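Local structure of glycoside hydrolase family protein (Novosphingobium sp. PP1Y, 6Q2F) at residues A[274-282]-A[309-317]; A[151-159]-A[170-181]. The protein hydrolyses alpha-L-rhamnosidic bonds, probably releasing terminal L-rhamnose from glycosides. All coordinates share one frame; numbering follows the deposited sequence.

Contact 1: residues A[274-282]-A[309-317]; sequences ATVFVPNVR and LELSNVPTT
With chi1 at -57° in Thr-275 and -61° in Thr-317, each OG1 is anti to its own carbonyl carbon, and the two hydroxyls converge across a non-hydrogen-bonded antiparallel pair. Thr-275 OG1 donates to Thr-317 OG1 at 2.9 Å, while Thr-317 OG1 also bonds Glu-383, giving a short buried polar chain. Replacing Thr-275 by an alanine would probably leave Thr-317 OG1 without its donor and open a gap beside Pro-315, whose CB lies 4.0 Å from Thr-275 CG2. One step on, Val-276 and Thr-316 form the hydrogen-bonded pair: Val-276 N to Thr-316 O and Thr-316 N to Val-276 O are both 2.9 Å. This joins strand 268-277 to 316-325, the edge of a four-stranded antiparallel sheet. Residues 309-315 lead into that edge from strand 303-308 of a six-stranded sheet; the pairing of sheets is consistent with a galactose-binding-like beta-sandwich. On the opposite sheet face from the threonine pair, the Val-276 and Leu-309 side chains cross at about a right angle, CG2 of the valine 3.6 Å from CD2 of the leucine, and Val-276 CG1 and Val-278 CG2 take the two methyls of Leu-311. Thr-316 OG1 ties the bend back on itself by donating to Glu-310 O, in the carbonyl plane, at 2.6 Å. The Phe-277 ring meets the backbone of 312-315 obliquely, CE1 lying 3.3 Å from Asn-313 O, and Val-281 CG2 touches Ser-312 C at 3.5 Å.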
ATOM      1  N   ALA A 274      10.116 -18.632  28.747  1.00 51.49           N
ATOM      2  CA  ALA A 274      10.415 -19.676  27.814  1.00 45.98           C
ATOM      3  C   ALA A 274      10.711 -19.165  26.423  1.00 41.64           C
ATOM      4  O   ALA A 274      10.097 -18.252  25.968  1.00 42.91           O
ATOM      5  CB  ALA A 274       9.239 -20.600  27.744  1.00 52.18           C
ATOM      6  N   THR A 275      11.632 -19.805  25.734  1.00 47.71           N
ATOM      7  CA  THR A 275      11.942 -19.467  24.353  1.00 49.32           C
ATOM      8  C   THR A 275      11.701 -20.692  23.479  1.00 47.82           C
ATOM      9  O   THR A 275      12.130 -21.800  23.825  1.00 48.35           O
ATOM     10  CB  THR A 275      13.390 -18.978  24.204  1.00 42.56           C
ATOM     11  OG1 THR A 275      13.604 -17.854  25.065  1.00 44.30           O
ATOM     12  CG2 THR A 275      13.661 -18.564  22.771  1.00 39.94           C
ATOM     13  N   VAL A 276      11.017 -20.495  22.353  1.00 45.38           N
ATOM     14  CA  VAL A 276      10.697 -21.573  21.427  1.00 45.24           C
ATOM     15  C   VAL A 276      11.093 -21.154  20.017  1.00 48.17           C
ATOM     16  O   VAL A 276      10.932 -19.990  19.640  1.00 49.32           O
ATOM     17  CB  VAL A 276       9.197 -21.932  21.490  1.00 51.23           C
ATOM     18  CG1 VAL A 276       8.839 -22.931  20.418  1.00 50.34           C
ATOM     19  CG2 VAL A 276       8.854 -22.492  22.855  1.00 52.66           C
ATOM     20  N   PHE A 277      11.619 -22.098  19.237  1.00 47.06           N
ATOM     21  CA  PHE A 277      11.723 -21.897  17.797  1.00 47.22           C
ATOM     22  C   PHE A 277      11.391 -23.184  17.061  1.00 51.28           C
ATOM     23  O   PHE A 277      11.942 -24.250  17.360  1.00 51.54           O
ATOM     24  CB  PHE A 277      13.106 -21.401  17.371  1.00 36.12           C
ATOM     25  CG  PHE A 277      13.206 -21.128  15.897  1.00 46.12           C
ATOM     26  CD1 PHE A 277      12.423 -20.144  15.307  1.00 38.81           C
ATOM     27  CD2 PHE A 277      14.068 -21.860  15.098  1.00 49.06           C
ATOM     28  CE1 PHE A 277      12.507 -19.891  13.941  1.00 39.74           C
ATOM     29  CE2 PHE A 277      14.156 -21.618  13.735  1.00 44.67           C
ATOM     30  CZ  PHE A 277      13.379 -20.631  13.155  1.00 40.94           C
ATOM     31  N   VAL A 278      10.482 -23.067  16.099  1.00 45.11           N
ATOM     32  CA  VAL A 278      10.100 -24.122  15.174  1.00 47.88           C
ATOM     33  C   VAL A 278      10.576 -23.695  13.788  1.00 53.36           C
ATOM     34  O   VAL A 278      10.038 -22.730  13.224  1.00 57.26           O
ATOM     35  CB  VAL A 278       8.584 -24.359  15.192  1.00 51.05           C
ATOM     36  CG1 VAL A 278       8.193 -25.427  14.161  1.00 45.52           C
ATOM     37  CG2 VAL A 278       8.128 -24.737  16.589  1.00 48.78           C
ATOM     38  N   PRO A 279      11.585 -24.351  13.216  1.00 56.99           N
ATOM     39  CA  PRO A 279      12.056 -23.962  11.881  1.00 53.00           C
ATOM     40  C   PRO A 279      10.931 -24.027  10.862  1.00 57.12           C
ATOM     41  O   PRO A 279       9.953 -24.757  11.034  1.00 60.19           O
ATOM     42  CB  PRO A 279      13.146 -24.993  11.577  1.00 49.89           C
ATOM     43  CG  PRO A 279      13.626 -25.423  12.921  1.00 58.95           C
ATOM     44  CD  PRO A 279      12.427 -25.391  13.826  1.00 56.46           C
ATOM     45  N   ASN A 280      11.074 -23.226   9.805  1.00 60.64           N
ATOM     46  CA  ASN A 280      10.150 -23.201   8.671  1.00 62.74           C
ATOM     47  C   ASN A 280       8.679 -23.262   9.079  1.00 64.52           C
ATOM     48  O   ASN A 280       8.006 -24.261   8.817  1.00 73.65           O
ATOM     49  CB  ASN A 280      10.459 -24.362   7.720  1.00 62.55           C
ATOM     50  CG  ASN A 280      11.950 -24.591   7.541  1.00 65.99           C
ATOM     51  OD1 ASN A 280      12.446 -25.692   7.770  1.00 74.86           O
ATOM     52  ND2 ASN A 280      12.673 -23.553   7.126  1.00 63.13           N
ATOM     53  N   VAL A 281       8.169 -22.220   9.744  1.00 66.76           N
ATOM     54  CA  VAL A 281       6.733 -22.126   9.986  1.00 74.49           C
ATOM     55  C   VAL A 281       6.004 -21.433   8.848  1.00 89.38           C
ATOM     56  O   VAL A 281       4.796 -21.194   8.962  1.00 95.62           O
ATOM     57  CB  VAL A 281       6.397 -21.380  11.297  1.00 67.35           C
ATOM     58  CG1 VAL A 281       7.073 -22.031  12.492  1.00 62.86           C
ATOM     59  CG2 VAL A 281       6.793 -19.924  11.186  1.00 65.59           C
ATOM     60  N   ARG A 282       6.699 -21.093   7.762  1.00 93.20           N
ATOM     61  CA  ARG A 282       6.119 -20.395   6.609  1.00 95.73           C
ATOM     62  C   ARG A 282       4.756 -20.944   6.163  1.00101.15           C
ATOM     63  O   ARG A 282       4.342 -20.776   5.015  1.00 99.64           O
ATOM     64  CB  ARG A 282       7.089 -20.457   5.430  1.00 93.63           C
ATOM     65  N   LEU A 309       2.156 -18.691  22.551  1.00 62.28           N
ATOM     66  CA  LEU A 309       3.354 -18.247  21.847  1.00 62.17           C
ATOM     67  C   LEU A 309       3.033 -18.143  20.365  1.00 60.16           C
ATOM     68  O   LEU A 309       2.855 -19.169  19.700  1.00 65.53           O
ATOM     69  CB  LEU A 309       4.523 -19.213  22.061  1.00 61.36           C
ATOM     70  CG  LEU A 309       5.091 -19.426  23.464  1.00 59.49           C
ATOM     71  CD1 LEU A 309       4.339 -20.516  24.207  1.00 63.15           C
ATOM     72  CD2 LEU A 309       6.570 -19.754  23.390  1.00 63.14           C
ATOM     73  N   GLU A 310       2.965 -16.918  19.840  1.00 54.69           N
ATOM     74  CA  GLU A 310       2.947 -16.760  18.392  1.00 59.36           C
ATOM     75  C   GLU A 310       4.312 -17.139  17.844  1.00 58.93           C
ATOM     76  O   GLU A 310       5.343 -16.664  18.334  1.00 62.56           O
ATOM     77  CB  GLU A 310       2.597 -15.331  17.987  1.00 59.23           C
ATOM     78  CG  GLU A 310       1.120 -15.098  17.692  1.00 69.09           C
ATOM     79  CD  GLU A 310       0.889 -13.868  16.828  1.00 77.86           C
ATOM     80  OE1 GLU A 310       1.218 -13.911  15.620  1.00 77.31           O
ATOM     81  OE2 GLU A 310       0.387 -12.854  17.359  1.00 83.67           O
ATOM     82  N   LEU A 311       4.321 -18.013  16.841  1.00 50.83           N
ATOM     83  CA  LEU A 311       5.552 -18.518  16.258  1.00 46.46           C
ATOM     84  C   LEU A 311       5.835 -17.812  14.941  1.00 44.71           C
ATOM     85  O   LEU A 311       4.931 -17.285  14.283  1.00 46.48           O
ATOM     86  CB  LEU A 311       5.469 -20.027  16.043  1.00 48.27           C
ATOM     87  CG  LEU A 311       5.272 -20.795  17.349  1.00 47.60           C
ATOM     88  CD1 LEU A 311       5.155 -22.294  17.088  1.00 45.43           C
ATOM     89  CD2 LEU A 311       6.408 -20.483  18.329  1.00 45.69           C
ATOM     90  N   SER A 312       7.091 -17.759  14.560  1.00 41.20           N
ATOM     91  CA  SER A 312       7.484 -17.073  13.367  1.00 37.22           C
ATOM     92  C   SER A 312       8.808 -17.561  12.902  1.00 35.42           C
ATOM     93  O   SER A 312       9.308 -18.528  13.388  1.00 38.99           O
ATOM     94  CB  SER A 312       7.582 -15.581  13.645  1.00 39.54           C
ATOM     95  OG  SER A 312       8.718 -15.265  14.398  1.00 43.61           O
ATOM     96  N   ASN A 313       9.375 -16.840  11.959  1.00 37.98           N
ATOM     97  CA  ASN A 313      10.666 -17.131  11.402  1.00 37.84           C
ATOM     98  C   ASN A 313      11.805 -16.881  12.363  1.00 42.56           C
ATOM     99  O   ASN A 313      12.907 -17.194  12.076  1.00 44.01           O
ATOM    100  CB  ASN A 313      10.884 -16.453  10.063  1.00 39.14           C
ATOM    101  CG  ASN A 313      11.117 -14.972  10.185  1.00 41.24           C
ATOM    102  OD1 ASN A 313      10.402 -14.305  10.879  1.00 48.36           O
ATOM    103  ND2 ASN A 313      12.116 -14.473   9.517  1.00 31.81           N
ATOM    104  N   VAL A 314      11.527 -16.284  13.500  1.00 40.64           N
ATOM    105  CA  VAL A 314      12.548 -16.071  14.510  1.00 39.29           C
ATOM    106  C   VAL A 314      12.026 -16.604  15.816  1.00 40.07           C
ATOM    107  O   VAL A 314      10.861 -16.798  15.943  1.00 44.29           O
ATOM    108  CB  VAL A 314      12.978 -14.624  14.647  1.00 45.03           C
ATOM    109  CG1 VAL A 314      13.631 -14.166  13.377  1.00 36.59           C
ATOM    110  CG2 VAL A 314      11.803 -13.770  15.047  1.00 43.15           C
ATOM    111  N   PRO A 315      12.885 -16.860  16.778  1.00 37.59           N
ATOM    112  CA  PRO A 315      12.398 -17.441  18.032  1.00 36.53           C
ATOM    113  C   PRO A 315      11.360 -16.551  18.702  1.00 37.95           C
ATOM    114  O   PRO A 315      11.234 -15.367  18.400  1.00 37.23           O
ATOM    115  CB  PRO A 315      13.665 -17.567  18.886  1.00 34.30           C
ATOM    116  CG  PRO A 315      14.779 -17.620  17.900  1.00 34.36           C
ATOM    117  CD  PRO A 315      14.357 -16.766  16.759  1.00 34.00           C
ATOM    118  N   THR A 316      10.606 -17.144  19.624  1.00 35.73           N
ATOM    119  CA  THR A 316       9.607 -16.430  20.412  1.00 41.23           C
ATOM    120  C   THR A 316       9.922 -16.626  21.885  1.00 45.01           C
ATOM    121  O   THR A 316       9.998 -17.762  22.360  1.00 47.44           O
ATOM    122  CB  THR A 316       8.189 -16.921  20.108  1.00 39.30           C
ATOM    123  OG1 THR A 316       7.861 -16.637  18.742  1.00 43.09           O
ATOM    124  CG2 THR A 316       7.189 -16.226  21.011  1.00 34.33           C
ATOM    125  N   THR A 317      10.107 -15.525  22.602  1.00 43.59           N
ATOM    126  CA  THR A 317      10.340 -15.556  24.036  1.00 45.07           C
ATOM    127  C   THR A 317       9.137 -14.950  24.741  1.00 47.12           C
ATOM    128  O   THR A 317       8.644 -13.901  24.328  1.00 44.59           O
ATOM    129  CB  THR A 317      11.613 -14.791  24.389  1.00 46.64           C
ATOM    130  OG1 THR A 317      12.726 -15.410  23.725  1.00 53.58           O
ATOM    131  CG2 THR A 317      11.841 -14.804  25.888  1.00 35.42           C
TER

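Contact 2: residues A[151-159]-A[170-181]; sequences KKLVWSETT and LASPPGTTGPFQ
The side-chain amide of Gln-181 lies over one face of the Trp-155 indole, the two planes 31° apart, with NE2 3.2 Å above the ring plane and displaced toward its rim. From there the amide grips the backbone of the same tryptophan twice: Trp-155 N donates to Gln-181 OE1 at 3.1 Å, and Gln-181 NE2 donates to Trp-155 O at 3.0 Å, the latter nearly in the amide plane. These paired bonds fix the rotation of the amide. With chi1 at 56° the indole extends across the strand direction, its end reaching Gln-181 and Phe-180 although the CB bond points away from them. Its CH2 corner meets Phe-180 CE2 at 3.8 Å, the two rings almost perpendicular in an oblique approach. Val-154 and Gln-181 lie side by side, pointing opposite ways, and Val-154 CG2 packs against Pro-173 CB. A water links Leu-153 O to Gln-181 N. At the start of the strand, the Lys-152 chain bends at its end to bring NZ to two carbonyls: 2.7 Å from Gly-178 O, approached from above the carbonyl plane, and 3.0 Å from Thr-176 O, met in the plane of its own carbonyl. Ser-446 supplies a further partner for NZ. At the other end Ser-156 OG donates to Ala-171 O at 2.6 Å. Strand 151-160 edges a four-stranded antiparallel sheet, paired with 436-447; residues 170-178 pass over the face lined by Lys-152, Val-154, Ser-156 and Thr-158, and the chain then comes round to the edge, where the Gln-181 amide takes the Trp-155 N-H and C=O much as an adjoining strand would.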
ATOM      1  N   LYS A 151      21.272  -5.037   8.037  1.00 28.60           N
ATOM      2  CA  LYS A 151      21.966  -5.608   9.185  1.00 28.75           C
ATOM      3  C   LYS A 151      20.993  -5.915  10.317  1.00 28.42           C
ATOM      4  O   LYS A 151      20.053  -5.154  10.571  1.00 29.74           O
ATOM      5  CB  LYS A 151      23.028  -4.660   9.725  1.00 30.56           C
ATOM      6  CG  LYS A 151      24.122  -4.316   8.749  1.00 34.80           C
ATOM      7  CD  LYS A 151      24.889  -3.110   9.272  1.00 33.53           C
ATOM      8  CE  LYS A 151      25.825  -2.556   8.234  1.00 34.31           C
ATOM      9  NZ  LYS A 151      25.057  -1.824   7.187  1.00 33.67           N
ATOM     10  N   LYS A 152      21.271  -6.998  11.038  1.00 28.23           N
ATOM     11  CA  LYS A 152      20.549  -7.360  12.248  1.00 31.15           C
ATOM     12  C   LYS A 152      21.541  -7.487  13.395  1.00 32.21           C
ATOM     13  O   LYS A 152      22.679  -7.930  13.202  1.00 28.71           O
ATOM     14  CB  LYS A 152      19.818  -8.699  12.090  1.00 37.01           C
ATOM     15  CG  LYS A 152      20.794  -9.822  11.691  1.00 35.26           C
ATOM     16  CD  LYS A 152      20.265 -11.179  11.982  1.00 39.15           C
ATOM     17  CE  LYS A 152      21.358 -12.210  11.805  1.00 35.54           C
ATOM     18  NZ  LYS A 152      21.919 -12.242  10.435  1.00 31.05           N
ATOM     19  N   LEU A 153      21.084  -7.138  14.592  1.00 36.00           N
ATOM     20  CA  LEU A 153      21.906  -7.277  15.786  1.00 34.37           C
ATOM     21  C   LEU A 153      22.062  -8.753  16.158  1.00 39.75           C
ATOM     22  O   LEU A 153      21.108  -9.531  16.079  1.00 35.93           O
ATOM     23  CB  LEU A 153      21.268  -6.488  16.938  1.00 35.95           C
ATOM     24  CG  LEU A 153      22.087  -6.152  18.191  1.00 45.03           C
ATOM     25  CD1 LEU A 153      23.192  -5.153  17.879  1.00 47.49           C
ATOM     26  CD2 LEU A 153      21.176  -5.621  19.301  1.00 44.86           C
ATOM     27  N   VAL A 154      23.283  -9.142  16.555  1.00 33.84           N
ATOM     28  CA  VAL A 154      23.586 -10.494  17.023  1.00 28.86           C
ATOM     29  C   VAL A 154      24.494 -10.361  18.237  1.00 36.08           C
ATOM     30  O   VAL A 154      25.072  -9.303  18.492  1.00 38.47           O
ATOM     31  CB  VAL A 154      24.271 -11.382  15.952  1.00 31.99           C
ATOM     32  CG1 VAL A 154      23.279 -11.790  14.843  1.00 39.03           C
ATOM     33  CG2 VAL A 154      25.449 -10.651  15.368  1.00 28.78           C
ATOM     34  N   TRP A 155      24.641 -11.454  18.985  1.00 37.46           N
ATOM     35  CA  TRP A 155      25.385 -11.334  20.232  1.00 40.23           C
ATOM     36  C   TRP A 155      25.865 -12.691  20.704  1.00 46.41           C
ATOM     37  O   TRP A 155      25.268 -13.723  20.385  1.00 44.37           O
ATOM     38  CB  TRP A 155      24.538 -10.688  21.340  1.00 31.36           C
ATOM     39  CG  TRP A 155      23.265 -11.419  21.587  1.00 31.90           C
ATOM     40  CD1 TRP A 155      23.054 -12.416  22.487  1.00 32.78           C
ATOM     41  CD2 TRP A 155      22.021 -11.213  20.909  1.00 30.85           C
ATOM     42  NE1 TRP A 155      21.750 -12.852  22.409  1.00 34.59           N
ATOM     43  CE2 TRP A 155      21.095 -12.125  21.448  1.00 34.83           C
ATOM     44  CE3 TRP A 155      21.606 -10.348  19.901  1.00 31.10           C
ATOM     45  CZ2 TRP A 155      19.764 -12.195  21.014  1.00 31.43           C
ATOM     46  CZ3 TRP A 155      20.274 -10.420  19.456  1.00 33.94           C
ATOM     47  CH2 TRP A 155      19.378 -11.347  20.017  1.00 34.65           C
ATOM     48  N   SER A 156      26.954 -12.660  21.475  1.00 50.14           N
ATOM     49  CA  SER A 156      27.372 -13.758  22.327  1.00 46.73           C
ATOM     50  C   SER A 156      27.346 -13.277  23.769  1.00 50.96           C
ATOM     51  O   SER A 156      27.413 -12.074  24.039  1.00 42.03           O
ATOM     52  CB  SER A 156      28.774 -14.261  21.976  1.00 46.87           C
ATOM     53  OG  SER A 156      29.745 -13.351  22.460  1.00 44.37           O
ATOM     54  N   GLU A 157      27.222 -14.226  24.679  1.00 55.57           N
ATOM     55  CA  GLU A 157      27.145 -13.979  26.097  1.00 55.47           C
ATOM     56  C   GLU A 157      28.131 -14.755  26.927  1.00 54.72           C
ATOM     57  O   GLU A 157      28.408 -15.888  26.673  1.00 54.38           O
ATOM     58  CB  GLU A 157      25.823 -14.436  26.576  1.00 65.05           C
ATOM     59  CG  GLU A 157      24.743 -13.422  26.553  1.00 76.58           C
ATOM     60  CD  GLU A 157      23.608 -13.853  27.427  1.00 91.09           C
ATOM     61  OE1 GLU A 157      23.865 -14.589  28.414  1.00 94.74           O
ATOM     62  OE2 GLU A 157      22.467 -13.462  27.125  1.00 92.28           O
ATOM     63  N   THR A 158      28.639 -14.131  27.958  1.00 55.36           N
ATOM     64  CA  THR A 158      29.601 -14.801  28.820  1.00 57.41           C
ATOM     65  C   THR A 158      29.331 -14.387  30.261  1.00 54.18           C
ATOM     66  O   THR A 158      28.732 -13.342  30.522  1.00 59.03           O
ATOM     67  CB  THR A 158      31.047 -14.465  28.401  1.00 59.65           C
ATOM     68  OG1 THR A 158      31.194 -14.691  26.993  1.00 70.73           O
ATOM     69  CG2 THR A 158      32.044 -15.349  29.122  1.00 56.27           C
ATOM     70  N   THR A 159      29.750 -15.231  31.196  1.00 53.88           N
ATOM     71  CA  THR A 159      29.636 -14.942  32.616  1.00 60.22           C
ATOM     72  C   THR A 159      31.023 -14.823  33.235  1.00 62.96           C
ATOM     73  O   THR A 159      31.968 -15.496  32.808  1.00 64.54           O
ATOM     74  CB  THR A 159      28.835 -16.020  33.341  1.00 58.37           C
ATOM     75  OG1 THR A 159      29.405 -17.300  33.059  1.00 67.97           O
ATOM     76  CG2 THR A 159      27.382 -16.007  32.874  1.00 50.23           C
ATOM     77  N   LEU A 170      36.519 -13.416  24.238  1.00 69.72           N
ATOM     78  CA  LEU A 170      35.075 -13.304  24.103  1.00 56.83           C
ATOM     79  C   LEU A 170      34.641 -13.999  22.824  1.00 54.80           C
ATOM     80  O   LEU A 170      35.078 -13.619  21.734  1.00 58.98           O
ATOM     81  CB  LEU A 170      34.646 -11.843  24.074  1.00 59.19           C
ATOM     82  CG  LEU A 170      34.318 -11.162  25.397  1.00 65.30           C
ATOM     83  CD1 LEU A 170      33.814  -9.758  25.135  1.00 54.31           C
ATOM     84  CD2 LEU A 170      33.300 -11.973  26.176  1.00 67.00           C
ATOM     85  N   ALA A 171      33.791 -15.017  22.962  1.00 52.86           N
ATOM     86  CA  ALA A 171      33.215 -15.701  21.807  1.00 48.41           C
ATOM     87  C   ALA A 171      32.649 -14.693  20.812  1.00 46.62           C
ATOM     88  O   ALA A 171      31.926 -13.770  21.185  1.00 45.62           O
ATOM     89  CB  ALA A 171      32.109 -16.660  22.259  1.00 44.50           C
ATOM     90  N   SER A 172      33.024 -14.861  19.552  1.00 49.92           N
ATOM     91  CA  SER A 172      32.516 -14.016  18.489  1.00 49.37           C
ATOM     92  C   SER A 172      31.002 -14.191  18.351  1.00 49.03           C
ATOM     93  O   SER A 172      30.492 -15.307  18.455  1.00 48.95           O
ATOM     94  CB  SER A 172      33.213 -14.365  17.173  1.00 58.43           C
ATOM     95  OG  SER A 172      34.598 -14.071  17.215  1.00 80.49           O
ATOM     96  N   PRO A 173      30.259 -13.107  18.159  1.00 44.25           N
ATOM     97  CA  PRO A 173      28.844 -13.230  17.788  1.00 46.04           C
ATOM     98  C   PRO A 173      28.696 -13.947  16.460  1.00 47.81           C
ATOM     99  O   PRO A 173      29.619 -13.930  15.631  1.00 38.76           O
ATOM    100  CB  PRO A 173      28.379 -11.770  17.682  1.00 41.18           C
ATOM    101  CG  PRO A 173      29.324 -11.012  18.527  1.00 40.43           C
ATOM    102  CD  PRO A 173      30.650 -11.709  18.379  1.00 38.16           C
ATOM    103  N   PRO A 174      27.548 -14.576  16.208  1.00 48.08           N
ATOM    104  CA  PRO A 174      27.341 -15.233  14.914  1.00 43.01           C
ATOM    105  C   PRO A 174      27.607 -14.276  13.766  1.00 43.32           C
ATOM    106  O   PRO A 174      27.339 -13.076  13.854  1.00 43.98           O
ATOM    107  CB  PRO A 174      25.865 -15.643  14.954  1.00 49.23           C
ATOM    108  CG  PRO A 174      25.517 -15.671  16.399  1.00 47.46           C
ATOM    109  CD  PRO A 174      26.347 -14.622  17.058  1.00 42.59           C
ATOM    110  N   GLY A 175      28.163 -14.821  12.685  1.00 40.18           N
ATOM    111  CA  GLY A 175      28.300 -14.096  11.441  1.00 34.73           C
ATOM    112  C   GLY A 175      27.396 -14.592  10.325  1.00 42.64           C
ATOM    113  O   GLY A 175      27.573 -14.185   9.186  1.00 36.62           O
ATOM    114  N   THR A 176      26.438 -15.475  10.641  1.00 39.49           N
ATOM    115  CA  THR A 176      25.574 -16.078   9.634  1.00 40.52           C
ATOM    116  C   THR A 176      24.648 -15.048   8.996  1.00 39.61           C
ATOM    117  O   THR A 176      23.988 -14.270   9.689  1.00 39.39           O
ATOM    118  CB  THR A 176      24.712 -17.169  10.265  1.00 43.51           C
ATOM    119  OG1 THR A 176      25.491 -17.943  11.170  1.00 47.31           O
ATOM    120  CG2 THR A 176      24.126 -18.066   9.183  1.00 40.17           C
ATOM    121  N   THR A 177      24.574 -15.077   7.669  1.00 40.86           N
ATOM    122  CA  THR A 177      23.555 -14.321   6.962  1.00 37.16           C
ATOM    123  C   THR A 177      22.184 -14.964   7.192  1.00 38.81           C
ATOM    124  O   THR A 177      22.028 -16.179   7.053  1.00 36.43           O
ATOM    125  CB  THR A 177      23.903 -14.273   5.480  1.00 36.46           C
ATOM    126  OG1 THR A 177      25.092 -13.494   5.311  1.00 39.00           O
ATOM    127  CG2 THR A 177      22.771 -13.656   4.676  1.00 29.60           C
ATOM    128  N   GLY A 178      21.192 -14.153   7.560  1.00 31.51           N
ATOM    129  CA  GLY A 178      19.912 -14.687   7.961  1.00 32.98           C
ATOM    130  C   GLY A 178      19.189 -13.728   8.883  1.00 35.11           C
ATOM    131  O   GLY A 178      19.631 -12.597   9.085  1.00 30.07           O
ATOM    132  N   PRO A 179      18.057 -14.164   9.463  1.00 37.76           N
ATOM    133  CA  PRO A 179      17.171 -13.219  10.160  1.00 32.89           C
ATOM    134  C   PRO A 179      17.483 -13.028  11.638  1.00 41.03           C
ATOM    135  O   PRO A 179      17.036 -12.044  12.242  1.00 35.79           O
ATOM    136  CB  PRO A 179      15.783 -13.851   9.974  1.00 33.96           C
ATOM    137  CG  PRO A 179      16.064 -15.327   9.920  1.00 30.43           C
ATOM    138  CD  PRO A 179      17.388 -15.452   9.190  1.00 34.08           C
ATOM    139  N   PHE A 180      18.132 -13.996  12.261  1.00 38.94           N
ATOM    140  CA  PHE A 180      18.391 -13.909  13.676  1.00 38.48           C
ATOM    141  C   PHE A 180      19.490 -14.836  14.142  1.00 41.38           C
ATOM    142  O   PHE A 180      19.458 -15.993  13.837  1.00 37.34           O
ATOM    143  CB  PHE A 180      17.101 -14.267  14.359  1.00 32.66           C
ATOM    144  CG  PHE A 180      17.167 -14.273  15.828  1.00 35.18           C
ATOM    145  CD1 PHE A 180      17.548 -15.395  16.500  1.00 34.22           C
ATOM    146  CD2 PHE A 180      16.798 -13.171  16.537  1.00 38.54           C
ATOM    147  CE1 PHE A 180      17.586 -15.408  17.852  1.00 34.76           C
ATOM    148  CE2 PHE A 180      16.838 -13.167  17.897  1.00 34.55           C
ATOM    149  CZ  PHE A 180      17.231 -14.291  18.556  1.00 34.58           C
ATOM    150  N   GLN A 181      20.453 -14.318  14.877  1.00 35.25           N
ATOM    151  CA  GLN A 181      21.535 -15.118  15.411  1.00 37.37           C
ATOM    152  C   GLN A 181      22.150 -16.042  14.378  1.00 39.81           C
ATOM    153  O   GLN A 181      22.705 -15.614  13.407  1.00 39.17           O
ATOM    154  CB  GLN A 181      21.177 -15.805  16.724  1.00 37.33           C
ATOM    155  CG  GLN A 181      20.962 -14.879  17.897  1.00 38.18           C
ATOM    156  CD  GLN A 181      22.239 -14.289  18.431  1.00 41.12           C
ATOM    157  OE1 GLN A 181      22.979 -13.701  17.723  1.00 38.08           O
ATOM    158  NE2 GLN A 181      22.495 -14.491  19.684  1.00 37.49           N
TER
HETATM  159  O   HOH W   1      19.949 -12.008  16.160  1.00 34.01           O

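Both contacts involve an outermost strand of a four-stranded antiparallel sheet, but not the same sheet. Contact 1 is largely buried: direct backbone pairing adds the edge strand, and packed valines and leucines fill in behind it. Contact 2 is only partly buried and farther from the centre of the chain; there side chains, carbonyls and a water fasten an irregular loop, so polar bonds carry more of the load. Contact 2 closes along the chain before contact 1 opens, yet they meet in space: Phe-180 CD1 packs 3.5 Å from Pro-315 CD, and Pro-179 and Phe-180 also touch Val-314, joining loop 170-181 to the bend of 309-317.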